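Local coordinates for protein glutamate receptor IIB (Drosophila melanogaster, PDB 4WXJ) that binds the neurotransmitter glutamate in its two-lobed ligand-binding domain, the part present here, and probably opens a postsynaptic cation channel in response, at residues A[20-25]-A[37-42]; A[12-17]-A[61-66]; A[118-123]-A[194-199]. All blocks are in the same frame, centred on the assembly; numbering follows the deposited sequence.

Contact 1. Residues A[20-25]-A[37-42]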
loop_
_atom_site.group_PDB
_atom_site.type_symbol
_atom_site.label_atom_id
_atom_site.label_comp_id
_atom_site.label_asym_id
_atom_site.label_seq_id
_atom_site.Cartn_x
_atom_site.Cartn_y
_atom_site.Cartn_z
ATOM N N PRO A 20 -4.833 -6.779 -4.589
ATOM C CA PRO A 20 -4.502 -8.071 -5.201
ATOM C C PRO A 20 -3.143 -8.629 -4.775
ATOM O O PRO A 20 -2.613 -9.520 -5.437
ATOM C CB PRO A 20 -4.502 -7.743 -6.692
ATOM C CG PRO A 20 -4.007 -6.339 -6.746
ATOM C CD PRO A 20 -4.497 -5.658 -5.486
ATOM N N TYR A 21 -2.594 -8.120 -3.677
ATOM C CA TYR A 21 -1.234 -8.470 -3.280
ATOM C C TYR A 21 -1.172 -9.785 -2.514
ATOM O O TYR A 21 -0.303 -10.619 -2.770
ATOM C CB TYR A 21 -0.633 -7.344 -2.435
ATOM C CG TYR A 21 -0.721 -5.997 -3.110
ATOM C CD1 TYR A 21 0.222 -5.607 -4.051
ATOM C CD2 TYR A 21 -1.755 -5.119 -2.816
ATOM C CE1 TYR A 21 0.141 -4.379 -4.677
ATOM C CE2 TYR A 21 -1.845 -3.890 -3.437
ATOM C CZ TYR A 21 -0.897 -3.526 -4.371
ATOM O OH TYR A 21 -0.978 -2.300 -4.987
ATOM N N PHE A 22 -2.098 -9.968 -1.580
ATOM C CA PHE A 22 -2.088 -11.137 -0.711
ATOM C C PHE A 22 -3.479 -11.385 -0.144
ATOM O O PHE A 22 -4.067 -10.504 0.479
ATOM C CB PHE A 22 -1.076 -10.941 0.420
ATOM C CG PHE A 22 -0.857 -12.161 1.264
ATOM C CD1 PHE A 22 -1.615 -12.379 2.403
ATOM C CD2 PHE A 22 0.117 -13.083 0.927
ATOM C CE1 PHE A 22 -1.410 -13.498 3.182
ATOM C CE2 PHE A 22 0.328 -14.204 1.703
ATOM C CZ PHE A 22 -0.435 -14.410 2.834
ATOM N N SER A 23 -4.005 -12.584 -0.372
ATOM C CA SER A 23 -5.330 -12.931 0.126
ATOM C C SER A 23 -5.510 -14.441 0.234
ATOM O O SER A 23 -4.724 -15.216 -0.312
ATOM C CB SER A 23 -6.414 -12.346 -0.780
ATOM O OG SER A 23 -6.314 -12.864 -2.093
ATOM N N TRP A 24 -6.558 -14.843 0.941
ATOM C CA TRP A 24 -6.852 -16.254 1.142
ATOM C C TRP A 24 -7.485 -16.856 -0.103
ATOM O O TRP A 24 -8.494 -16.356 -0.601
ATOM C CB TRP A 24 -7.776 -16.438 2.346
ATOM C CG TRP A 24 -7.141 -16.049 3.642
ATOM C CD1 TRP A 24 -7.103 -14.802 4.194
ATOM C CD2 TRP A 24 -6.450 -16.913 4.550
ATOM N NE1 TRP A 24 -6.430 -14.836 5.392
ATOM C CE2 TRP A 24 -6.018 -16.120 5.632
ATOM C CE3 TRP A 24 -6.152 -18.279 4.553
ATOM C CZ2 TRP A 24 -5.306 -16.649 6.707
ATOM C CZ3 TRP A 24 -5.446 -18.802 5.620
ATOM C CH2 TRP A 24 -5.032 -17.989 6.682
ATOM N N ARG A 25 -6.882 -17.926 -0.607
ATOM C CA ARG A 25 -7.431 -18.629 -1.757
ATOM C C ARG A 25 -8.771 -19.262 -1.415
ATOM O O ARG A 25 -8.957 -19.798 -0.321
ATOM C CB ARG A 25 -6.465 -19.707 -2.248
ATOM C CG ARG A 25 -5.297 -19.176 -3.053
ATOM C CD ARG A 25 -4.380 -20.305 -3.484
ATOM N NE ARG A 25 -5.035 -21.234 -4.400
ATOM C CZ ARG A 25 -4.536 -22.415 -4.758
ATOM N NH1 ARG A 25 -3.369 -22.826 -4.276
ATOM N NH2 ARG A 25 -5.207 -23.189 -5.599
ATOM N N GLU A 37 0.450 -22.445 0.289
ATOM C CA GLU A 37 -0.535 -22.756 -0.739
ATOM C C GLU A 37 -1.917 -22.188 -0.390
ATOM O O GLU A 37 -2.818 -22.182 -1.226
ATOM C CB GLU A 37 -0.612 -24.275 -0.949
ATOM C CG GLU A 37 -1.568 -24.719 -2.053
ATOM C CD GLU A 37 -1.392 -26.176 -2.449
ATOM O OE1 GLU A 37 -0.484 -26.844 -1.910
ATOM O OE2 GLU A 37 -2.169 -26.655 -3.303
ATOM N N ARG A 38 -2.080 -21.701 0.837
ATOM C CA ARG A 38 -3.341 -21.086 1.257
ATOM C C ARG A 38 -3.589 -19.728 0.603
ATOM O O ARG A 38 -4.718 -19.229 0.600
ATOM C CB ARG A 38 -3.368 -20.908 2.775
ATOM C CG ARG A 38 -3.493 -22.193 3.564
ATOM C CD ARG A 38 -3.260 -21.935 5.042
ATOM N NE ARG A 38 -1.885 -21.524 5.308
ATOM C CZ ARG A 38 -1.447 -21.071 6.479
ATOM N NH1 ARG A 38 -2.277 -20.958 7.507
ATOM N NH2 ARG A 38 -0.175 -20.725 6.620
ATOM N N PHE A 39 -2.532 -19.135 0.055
ATOM C CA PHE A 39 -2.562 -17.729 -0.341
ATOM C C PHE A 39 -2.293 -17.502 -1.824
ATOM O O PHE A 39 -1.736 -18.360 -2.509
ATOM C CB PHE A 39 -1.537 -16.948 0.477
ATOM C CG PHE A 39 -1.589 -17.242 1.946
ATOM C CD1 PHE A 39 -2.679 -16.852 2.703
ATOM C CD2 PHE A 39 -0.539 -17.893 2.573
ATOM C CE1 PHE A 39 -2.728 -17.112 4.058
ATOM C CE2 PHE A 39 -0.581 -18.157 3.929
ATOM C CZ PHE A 39 -1.676 -17.765 4.672
ATOM N N GLU A 40 -2.692 -16.325 -2.300
ATOM C CA GLU A 40 -2.465 -15.920 -3.681
ATOM C C GLU A 40 -2.360 -14.402 -3.767
ATOM O O GLU A 40 -2.740 -13.692 -2.835
ATOM C CB GLU A 40 -3.591 -16.423 -4.585
ATOM C CG GLU A 40 -4.948 -15.795 -4.296
ATOM C CD GLU A 40 -6.044 -16.349 -5.184
ATOM O OE1 GLU A 40 -5.737 -17.178 -6.068
ATOM O OE2 GLU A 40 -7.215 -15.957 -5.000
ATOM N N GLY A 41 -1.846 -13.914 -4.891
ATOM C CA GLY A 41 -1.736 -12.486 -5.125
ATOM C C GLY A 41 -0.390 -12.086 -5.691
ATOM O O GLY A 41 0.523 -12.907 -5.799
ATOM N N TYR A 42 -0.284 -10.813 -6.057
ATOM C CA TYR A 42 0.939 -10.248 -6.617
ATOM C C TYR A 42 2.154 -10.546 -5.744
ATOM O O TYR A 42 3.195 -10.974 -6.243
ATOM C CB TYR A 42 0.783 -8.733 -6.787
ATOM C CG TYR A 42 2.026 -8.037 -7.291
ATOM C CD1 TYR A 42 3.051 -7.686 -6.422
ATOM C CD2 TYR A 42 2.172 -7.723 -8.634
ATOM C CE1 TYR A 42 4.188 -7.056 -6.877
ATOM C CE2 TYR A 42 3.305 -7.087 -9.099
ATOM C CZ TYR A 42 4.310 -6.758 -8.216
ATOM O OH TYR A 42 5.440 -6.125 -8.672
HETATM O O HOH W 1 -4.823 -11.364 -3.700
HETATM O O HOH W 2 -7.995 -14.751 -2.653
HETATM O O HOH W 3 -7.004 -20.543 1.416
HETATM O O HOH W 4 -7.092 -20.210 -5.944
#
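Segments 20-25 and 37-42 run antiparallel and form a very short two-stranded sheet. Ser23 and Glu40 are a hydrogen-bonded pair, with Ser23 N to Glu40 O at 3.0 Å and Glu40 N to Ser23 O at 3.1 Å. Trp24 and Phe39 follow as a non-hydrogen-bonded pair. Arg25 N to Arg38 O (2.8 Å) and Tyr42 N to Pro20 O (2.7 Å) extend the pairing at its two ends. Gly41 is the N-cap of helix 42-54, and a beta carbon there would clash with Tyr21 O.

Phe39 is central to an aromatic cluster. Arg38 CB lies over the centre of one ring face, and the tip of Phe22 meets the opposite face, the two rings inclined at 33°. The Phe39 edge, led by CE1, points at the face of the Trp24 six-membered ring in an edge-to-face pair, with CE1 3.6 Å from Trp24 CZ3. An alanine at Phe39 would remove the ring that Phe22 and Trp24 both pack on, and would probably loosen the cluster. Away from the cluster, a water links Ser23 OG, Trp24 O and Glu40 OE2. Arg25 lays CG against Glu40 CB at 3.6 Å, and its NH1 hydrogen-bonds Glu37 O weakly.

The contact belongs to the first lobe of the glutamate-receptor clamshell. Its Tyr21 end faces the ligand cleft beside Asp96, where Tyr21 OH hydrogen-bonds Asn203 of the second lobe.

Contact 2. Residues A[12-17]-A[61-66]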
loop_
_atom_site.group_PDB
_atom_site.type_symbol
_atom_site.label_atom_id
_atom_site.label_comp_id
_atom_site.label_asym_id
_atom_site.label_seq_id
_atom_site.Cartn_x
_atom_site.Cartn_y
_atom_site.Cartn_z
ATOM N N THR A 12 10.814 -16.154 7.234
ATOM C CA THR A 12 9.443 -15.860 7.620
ATOM C C THR A 12 9.012 -14.574 6.921
ATOM O O THR A 12 9.614 -13.518 7.120
ATOM C CB THR A 12 9.295 -15.717 9.145
ATOM O OG1 THR A 12 9.615 -16.963 9.775
ATOM C CG2 THR A 12 7.867 -15.320 9.518
ATOM N N VAL A 13 7.975 -14.677 6.094
ATOM C CA VAL A 13 7.496 -13.543 5.308
ATOM C C VAL A 13 6.264 -12.916 5.950
ATOM O O VAL A 13 5.174 -13.485 5.912
ATOM C CB VAL A 13 7.154 -13.964 3.862
ATOM C CG1 VAL A 13 6.648 -12.767 3.056
ATOM C CG2 VAL A 13 8.369 -14.582 3.189
ATOM N N ALA A 14 6.445 -11.736 6.531
ATOM C CA ALA A 14 5.336 -10.999 7.120
ATOM C C ALA A 14 4.584 -10.239 6.033
ATOM O O ALA A 14 5.191 -9.574 5.195
ATOM C CB ALA A 14 5.835 -10.044 8.192
ATOM N N THR A 15 3.261 -10.345 6.047
ATOM C CA THR A 15 2.431 -9.639 5.082
ATOM C C THR A 15 1.102 -9.265 5.722
ATOM O O THR A 15 0.917 -9.428 6.930
ATOM C CB THR A 15 2.184 -10.487 3.816
ATOM O OG1 THR A 15 1.428 -9.730 2.863
ATOM C CG2 THR A 15 1.440 -11.771 4.155
ATOM N N ARG A 16 0.186 -8.752 4.908
ATOM C CA ARG A 16 -1.153 -8.414 5.369
ATOM C C ARG A 16 -2.162 -8.802 4.301
ATOM O O ARG A 16 -1.834 -8.851 3.115
ATOM C CB ARG A 16 -1.262 -6.920 5.693
ATOM C CG ARG A 16 -1.134 -6.006 4.481
ATOM C CD ARG A 16 -1.226 -4.537 4.876
ATOM N NE ARG A 16 -2.486 -4.220 5.547
ATOM C CZ ARG A 16 -3.631 -3.957 4.921
ATOM N NH1 ARG A 16 -3.696 -3.972 3.595
ATOM N NH2 ARG A 16 -4.719 -3.680 5.627
ATOM N N VAL A 17 -3.388 -9.084 4.724
ATOM C CA VAL A 17 -4.440 -9.475 3.797
ATOM C C VAL A 17 -5.004 -8.249 3.092
ATOM O O VAL A 17 -5.523 -7.334 3.728
ATOM C CB VAL A 17 -5.569 -10.231 4.519
ATOM C CG1 VAL A 17 -6.720 -10.531 3.563
ATOM C CG2 VAL A 17 -5.029 -11.521 5.124
ATOM N N GLU A 61 3.513 -15.475 6.890
ATOM C CA GLU A 61 2.831 -15.248 8.159
ATOM C C GLU A 61 2.147 -13.883 8.150
ATOM O O GLU A 61 2.761 -12.881 8.518
ATOM C CB GLU A 61 3.809 -15.337 9.331
ATOM C CG GLU A 61 4.390 -16.726 9.546
ATOM C CD GLU A 61 5.070 -16.876 10.894
ATOM O OE1 GLU A 61 5.180 -15.869 11.624
ATOM O OE2 GLU A 61 5.491 -18.004 11.224
ATOM N N PRO A 62 0.879 -13.832 7.713
ATOM C CA PRO A 62 0.163 -12.553 7.757
ATOM C C PRO A 62 0.051 -12.014 9.181
ATOM O O PRO A 62 -0.343 -12.748 10.087
ATOM C CB PRO A 62 -1.216 -12.897 7.176
ATOM C CG PRO A 62 -1.325 -14.378 7.256
ATOM C CD PRO A 62 0.062 -14.898 7.112
ATOM N N VAL A 63 0.402 -10.745 9.369
ATOM C CA VAL A 63 0.450 -10.148 10.701
ATOM C C VAL A 63 -0.925 -10.116 11.364
ATOM O O VAL A 63 -1.948 -9.958 10.696
ATOM C CB VAL A 63 1.024 -8.713 10.652
ATOM C CG1 VAL A 63 2.442 -8.735 10.115
ATOM C CG2 VAL A 63 0.143 -7.799 9.808
ATOM N N ARG A 64 -0.929 -10.262 12.686
ATOM C CA ARG A 64 -2.160 -10.397 13.458
ATOM C C ARG A 64 -3.086 -9.189 13.320
ATOM O O ARG A 64 -4.283 -9.349 13.076
ATOM C CB ARG A 64 -1.822 -10.627 14.934
ATOM C CG ARG A 64 -3.010 -11.022 15.797
ATOM C CD ARG A 64 -2.557 -11.491 17.173
ATOM N NE ARG A 64 -3.667 -11.971 17.992
ATOM C CZ ARG A 64 -3.524 -12.567 19.172
ATOM N NH1 ARG A 64 -2.315 -12.766 19.680
ATOM N NH2 ARG A 64 -4.592 -12.969 19.847
ATOM N N ASP A 65 -2.537 -7.987 13.477
ATOM C CA ASP A 65 -3.342 -6.768 13.405
ATOM C C ASP A 65 -3.668 -6.365 11.964
ATOM O O ASP A 65 -4.461 -5.451 11.734
ATOM C CB ASP A 65 -2.631 -5.610 14.121
ATOM C CG ASP A 65 -1.221 -5.363 13.597
ATOM O OD1 ASP A 65 -0.875 -5.872 12.510
ATOM O OD2 ASP A 65 -0.455 -4.646 14.278
ATOM N N ASN A 66 -3.053 -7.054 11.004
ATOM C CA ASN A 66 -3.245 -6.781 9.576
ATOM C C ASN A 66 -2.954 -5.333 9.184
ATOM O O ASN A 66 -3.570 -4.799 8.260
ATOM C CB ASN A 66 -4.672 -7.145 9.157
ATOM C CG ASN A 66 -4.790 -7.428 7.665
ATOM O OD1 ASN A 66 -4.153 -8.344 7.146
ATOM N ND2 ASN A 66 -5.614 -6.646 6.973
#
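The carbonyl oxygen of Asn66 is gripped by two nitrogens of one side chain, Arg16. Arg16 NE donates to Asn66 O at 3.0 Å, and Arg16 NH2 to the same oxygen at 3.1 Å. The guanidinium approaches side-on, and the oxygen lies near its plane. NH2 comes nearly along the C=O axis, while NE sits above the carbonyl plane. Both bonds are somewhat bent, because two N-H groups of one rigid guanidinium converge on one oxygen. The bend at chi3 brings NE round, and chi4 (-83°) turns the NE/NH2 edge to the carbonyl.

The Asn66 side chain binds the backbone of Val17. With CG anti to the backbone N (chi1 -157°), its amide lies beside the Val17 backbone. Asn66 OD1 accepts from Val17 N at 2.6 Å, in plane and on a lone pair. Asn66 ND2 returns a weak bond to Val17 O at 3.3 Å. The amide thus pairs with Val17 much as a neighbouring peptide would. Asn66 gets there through a turn over residues 63-66, closed by its own N bonding Val63 O.

Before the turn, the two strands run parallel. Glu61 N bonds Val13 O at 2.8 Å and is almost straight (179°). Val63 N bonds Thr15 O at the same 2.8 Å. Side chains add little here: Thr12 turns its CG2 methyl to the Glu61 carboxylate, and Ala14 CB meets Val63 CG1 at 4.1 Å. Thr15 OG1 instead bonds Ile94 O.

Arg16 also makes a cation-pi contact with Tyr68, a residue of the glutamate pocket. The charge of Arg16 would probably polarise the Asn66 carbonyl. The turn is held to residues 16-17 mainly by hydrogen bonds, consistent with a fixed position beside the binding site.

Contact 3. Residues A[118-123]-A[194-199]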
loop_
_atom_site.group_PDB
_atom_site.type_symbol
_atom_site.label_atom_id
_atom_site.label_comp_id
_atom_site.label_asym_id
_atom_site.label_seq_id
_atom_site.Cartn_x
_atom_site.Cartn_y
_atom_site.Cartn_z
ATOM N N ILE A 118 -0.007 9.087 -6.091
ATOM C CA ILE A 118 -1.225 9.252 -5.309
ATOM C C ILE A 118 -2.276 9.945 -6.167
ATOM O O ILE A 118 -1.947 10.781 -7.009
ATOM C CB ILE A 118 -0.964 10.075 -4.029
ATOM C CG1 ILE A 118 0.036 9.352 -3.122
ATOM C CG2 ILE A 118 -2.266 10.338 -3.273
ATOM C CD1 ILE A 118 0.576 10.217 -1.997
ATOM N N SER A 119 -3.539 9.593 -5.961
ATOM C CA SER A 119 -4.624 10.268 -6.657
ATOM C C SER A 119 -5.914 10.170 -5.853
ATOM O O SER A 119 -5.912 9.714 -4.707
ATOM C CB SER A 119 -4.813 9.680 -8.057
ATOM O OG SER A 119 -5.571 10.557 -8.875
ATOM N N ILE A 120 -7.012 10.606 -6.463
ATOM C CA ILE A 120 -8.288 10.734 -5.772
ATOM C C ILE A 120 -9.324 9.760 -6.328
ATOM O O ILE A 120 -9.669 9.819 -7.506
ATOM C CB ILE A 120 -8.838 12.170 -5.891
ATOM C CG1 ILE A 120 -7.805 13.191 -5.403
ATOM C CG2 ILE A 120 -10.136 12.315 -5.098
ATOM C CD1 ILE A 120 -8.101 14.611 -5.839
ATOM N N LEU A 121 -9.817 8.867 -5.472
ATOM C CA LEU A 121 -10.918 7.980 -5.836
ATOM C C LEU A 121 -12.233 8.645 -5.459
ATOM O O LEU A 121 -12.425 9.049 -4.310
ATOM C CB LEU A 121 -10.790 6.622 -5.141
ATOM C CG LEU A 121 -11.926 5.630 -5.418
ATOM C CD1 LEU A 121 -11.957 5.235 -6.883
ATOM C CD2 LEU A 121 -11.797 4.401 -4.534
ATOM N N SER A 122 -13.136 8.752 -6.430
ATOM C CA SER A 122 -14.396 9.452 -6.226
ATOM C C SER A 122 -15.578 8.712 -6.842
ATOM O O SER A 122 -15.417 7.874 -7.729
ATOM C CB SER A 122 -14.317 10.859 -6.816
ATOM O OG SER A 122 -15.552 11.537 -6.671
ATOM N N TYR A 123 -16.769 9.034 -6.348
ATOM C CA TYR A 123 -18.007 8.566 -6.947
ATOM C C TYR A 123 -18.247 9.378 -8.212
ATOM O O TYR A 123 -17.989 10.581 -8.233
ATOM C CB TYR A 123 -19.172 8.721 -5.968
ATOM C CG TYR A 123 -20.374 7.857 -6.275
ATOM C CD1 TYR A 123 -20.487 6.580 -5.743
ATOM C CD2 TYR A 123 -21.401 8.321 -7.086
ATOM C CE1 TYR A 123 -21.585 5.786 -6.016
ATOM C CE2 TYR A 123 -22.503 7.535 -7.365
ATOM C CZ TYR A 123 -22.590 6.268 -6.826
ATOM O OH TYR A 123 -23.684 5.480 -7.101
ATOM N N THR A 194 -20.337 12.105 -1.478
ATOM C CA THR A 194 -20.051 13.040 -0.391
ATOM C C THR A 194 -18.721 12.705 0.284
ATOM O O THR A 194 -18.332 13.353 1.258
ATOM C CB THR A 194 -21.169 13.037 0.667
ATOM O OG1 THR A 194 -21.271 11.736 1.261
ATOM C CG2 THR A 194 -22.501 13.414 0.034
ATOM N N TYR A 195 -18.027 11.697 -0.238
ATOM C CA TYR A 195 -16.724 11.307 0.291
ATOM C C TYR A 195 -15.793 10.837 -0.822
ATOM O O TYR A 195 -16.152 9.972 -1.622
ATOM C CB TYR A 195 -16.878 10.204 1.341
ATOM C CG TYR A 195 -15.570 9.784 1.977
ATOM C CD1 TYR A 195 -15.005 10.524 3.008
ATOM C CD2 TYR A 195 -14.900 8.645 1.547
ATOM C CE1 TYR A 195 -13.811 10.143 3.593
ATOM C CE2 TYR A 195 -13.708 8.256 2.126
ATOM C CZ TYR A 195 -13.167 9.008 3.147
ATOM O OH TYR A 195 -11.980 8.624 3.725
ATOM N N ALA A 196 -14.598 11.422 -0.863
ATOM C CA ALA A 196 -13.567 11.031 -1.815
ATOM C C ALA A 196 -12.394 10.418 -1.058
ATOM O O ALA A 196 -12.092 10.819 0.064
ATOM C CB ALA A 196 -13.121 12.221 -2.633
ATOM N N PHE A 197 -11.737 9.444 -1.675
ATOM C CA PHE A 197 -10.686 8.690 -1.007
ATOM C C PHE A 197 -9.339 8.939 -1.674
ATOM O O PHE A 197 -9.160 8.669 -2.861
ATOM C CB PHE A 197 -11.026 7.196 -1.015
ATOM C CG PHE A 197 -10.125 6.356 -0.151
ATOM C CD1 PHE A 197 -9.929 6.671 1.183
ATOM C CD2 PHE A 197 -9.498 5.234 -0.669
ATOM C CE1 PHE A 197 -9.108 5.895 1.979
ATOM C CE2 PHE A 197 -8.679 4.454 0.124
ATOM C CZ PHE A 197 -8.482 4.785 1.448
ATOM N N LEU A 198 -8.402 9.479 -0.901
ATOM C CA LEU A 198 -7.049 9.714 -1.380
ATOM C C LEU A 198 -6.223 8.449 -1.183
ATOM O O LEU A 198 -6.076 7.956 -0.062
ATOM C CB LEU A 198 -6.427 10.900 -0.646
ATOM C CG LEU A 198 -6.975 12.264 -1.065
ATOM C CD1 LEU A 198 -7.108 13.177 0.139
ATOM C CD2 LEU A 198 -6.087 12.896 -2.124
ATOM N N MET A 199 -5.695 7.919 -2.281
ATOM C CA MET A 199 -5.037 6.620 -2.257
ATOM C C MET A 199 -3.976 6.513 -3.340
ATOM O O MET A 199 -3.851 7.387 -4.195
ATOM C CB MET A 199 -6.069 5.505 -2.430
ATOM C CG MET A 199 -6.776 5.526 -3.775
ATOM S SD MET A 199 -8.218 4.442 -3.842
ATOM C CE MET A 199 -7.482 2.853 -3.465
HETATM O O HOH W 5 -16.987 10.895 -4.114
#
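Strands 118-123 and 195-199 run antiparallel, their axes 4.6 Å apart at closest approach and 155° apart in direction. Four nearly straight backbone bonds join them, in two reciprocal pairs. Ser119 N meets Met199 O at 2.8 Å, and Leu121 N meets Phe197 O at 2.7 Å. Beyond these pairs a water bridges Tyr123 N and Tyr195 O.

On one face of the sheet, Ile120 and Leu198 lie side by side and point the same way. Ile120 CG1 touches Leu198 CD2 at 3.7 Å, while its other branch, CG2, reaches Ala196 CB at 3.9 Å. The opposite face carries Leu121, Phe197 and Met199. The Met199 chain leaves its backbone in the crowded position (chi1 64°) and crosses Leu121 obliquely. This puts Met199 SD 3.6 Å from both Leu121 CB and Leu121 CD2. Helices 181-191 and 201-208 pack on this side. Ser119 also faces it and sends OG to Gln216.

The Met199 side chain comes within about 4 Å of the bound glutamate, nearest atoms, and the next residue, Glu200, binds it. The pair belongs to the central mixed sheet of the second lobe, in the periplasmic-binding-protein fold of ionotropic glutamate receptors.

Overall arrangement
Contacts 1 and 2 share the first lobe, and contact 3 lies in the second. Contact 1 is partly buried, whereas contacts 2 and 3 are buried. The centres of contacts 1 and 2 are 12 Å apart and they touch directly: Phe22 packs on Thr15 and Pro62, and Trp24 meets Val17. Contact 3 stands about 26 Å from contact 1 and 27 Å from contact 2, centre to centre, and touches neither. Chemistry follows place. Contact 1 combines an aromatic cluster with water bridges, contact 2 relies on polar bonds at a strand end, and contact 3 is regular antiparallel sheet with largely apolar faces. Contact 3 comes nearest the bound glutamate; contacts 1 and 2 lie a layer back.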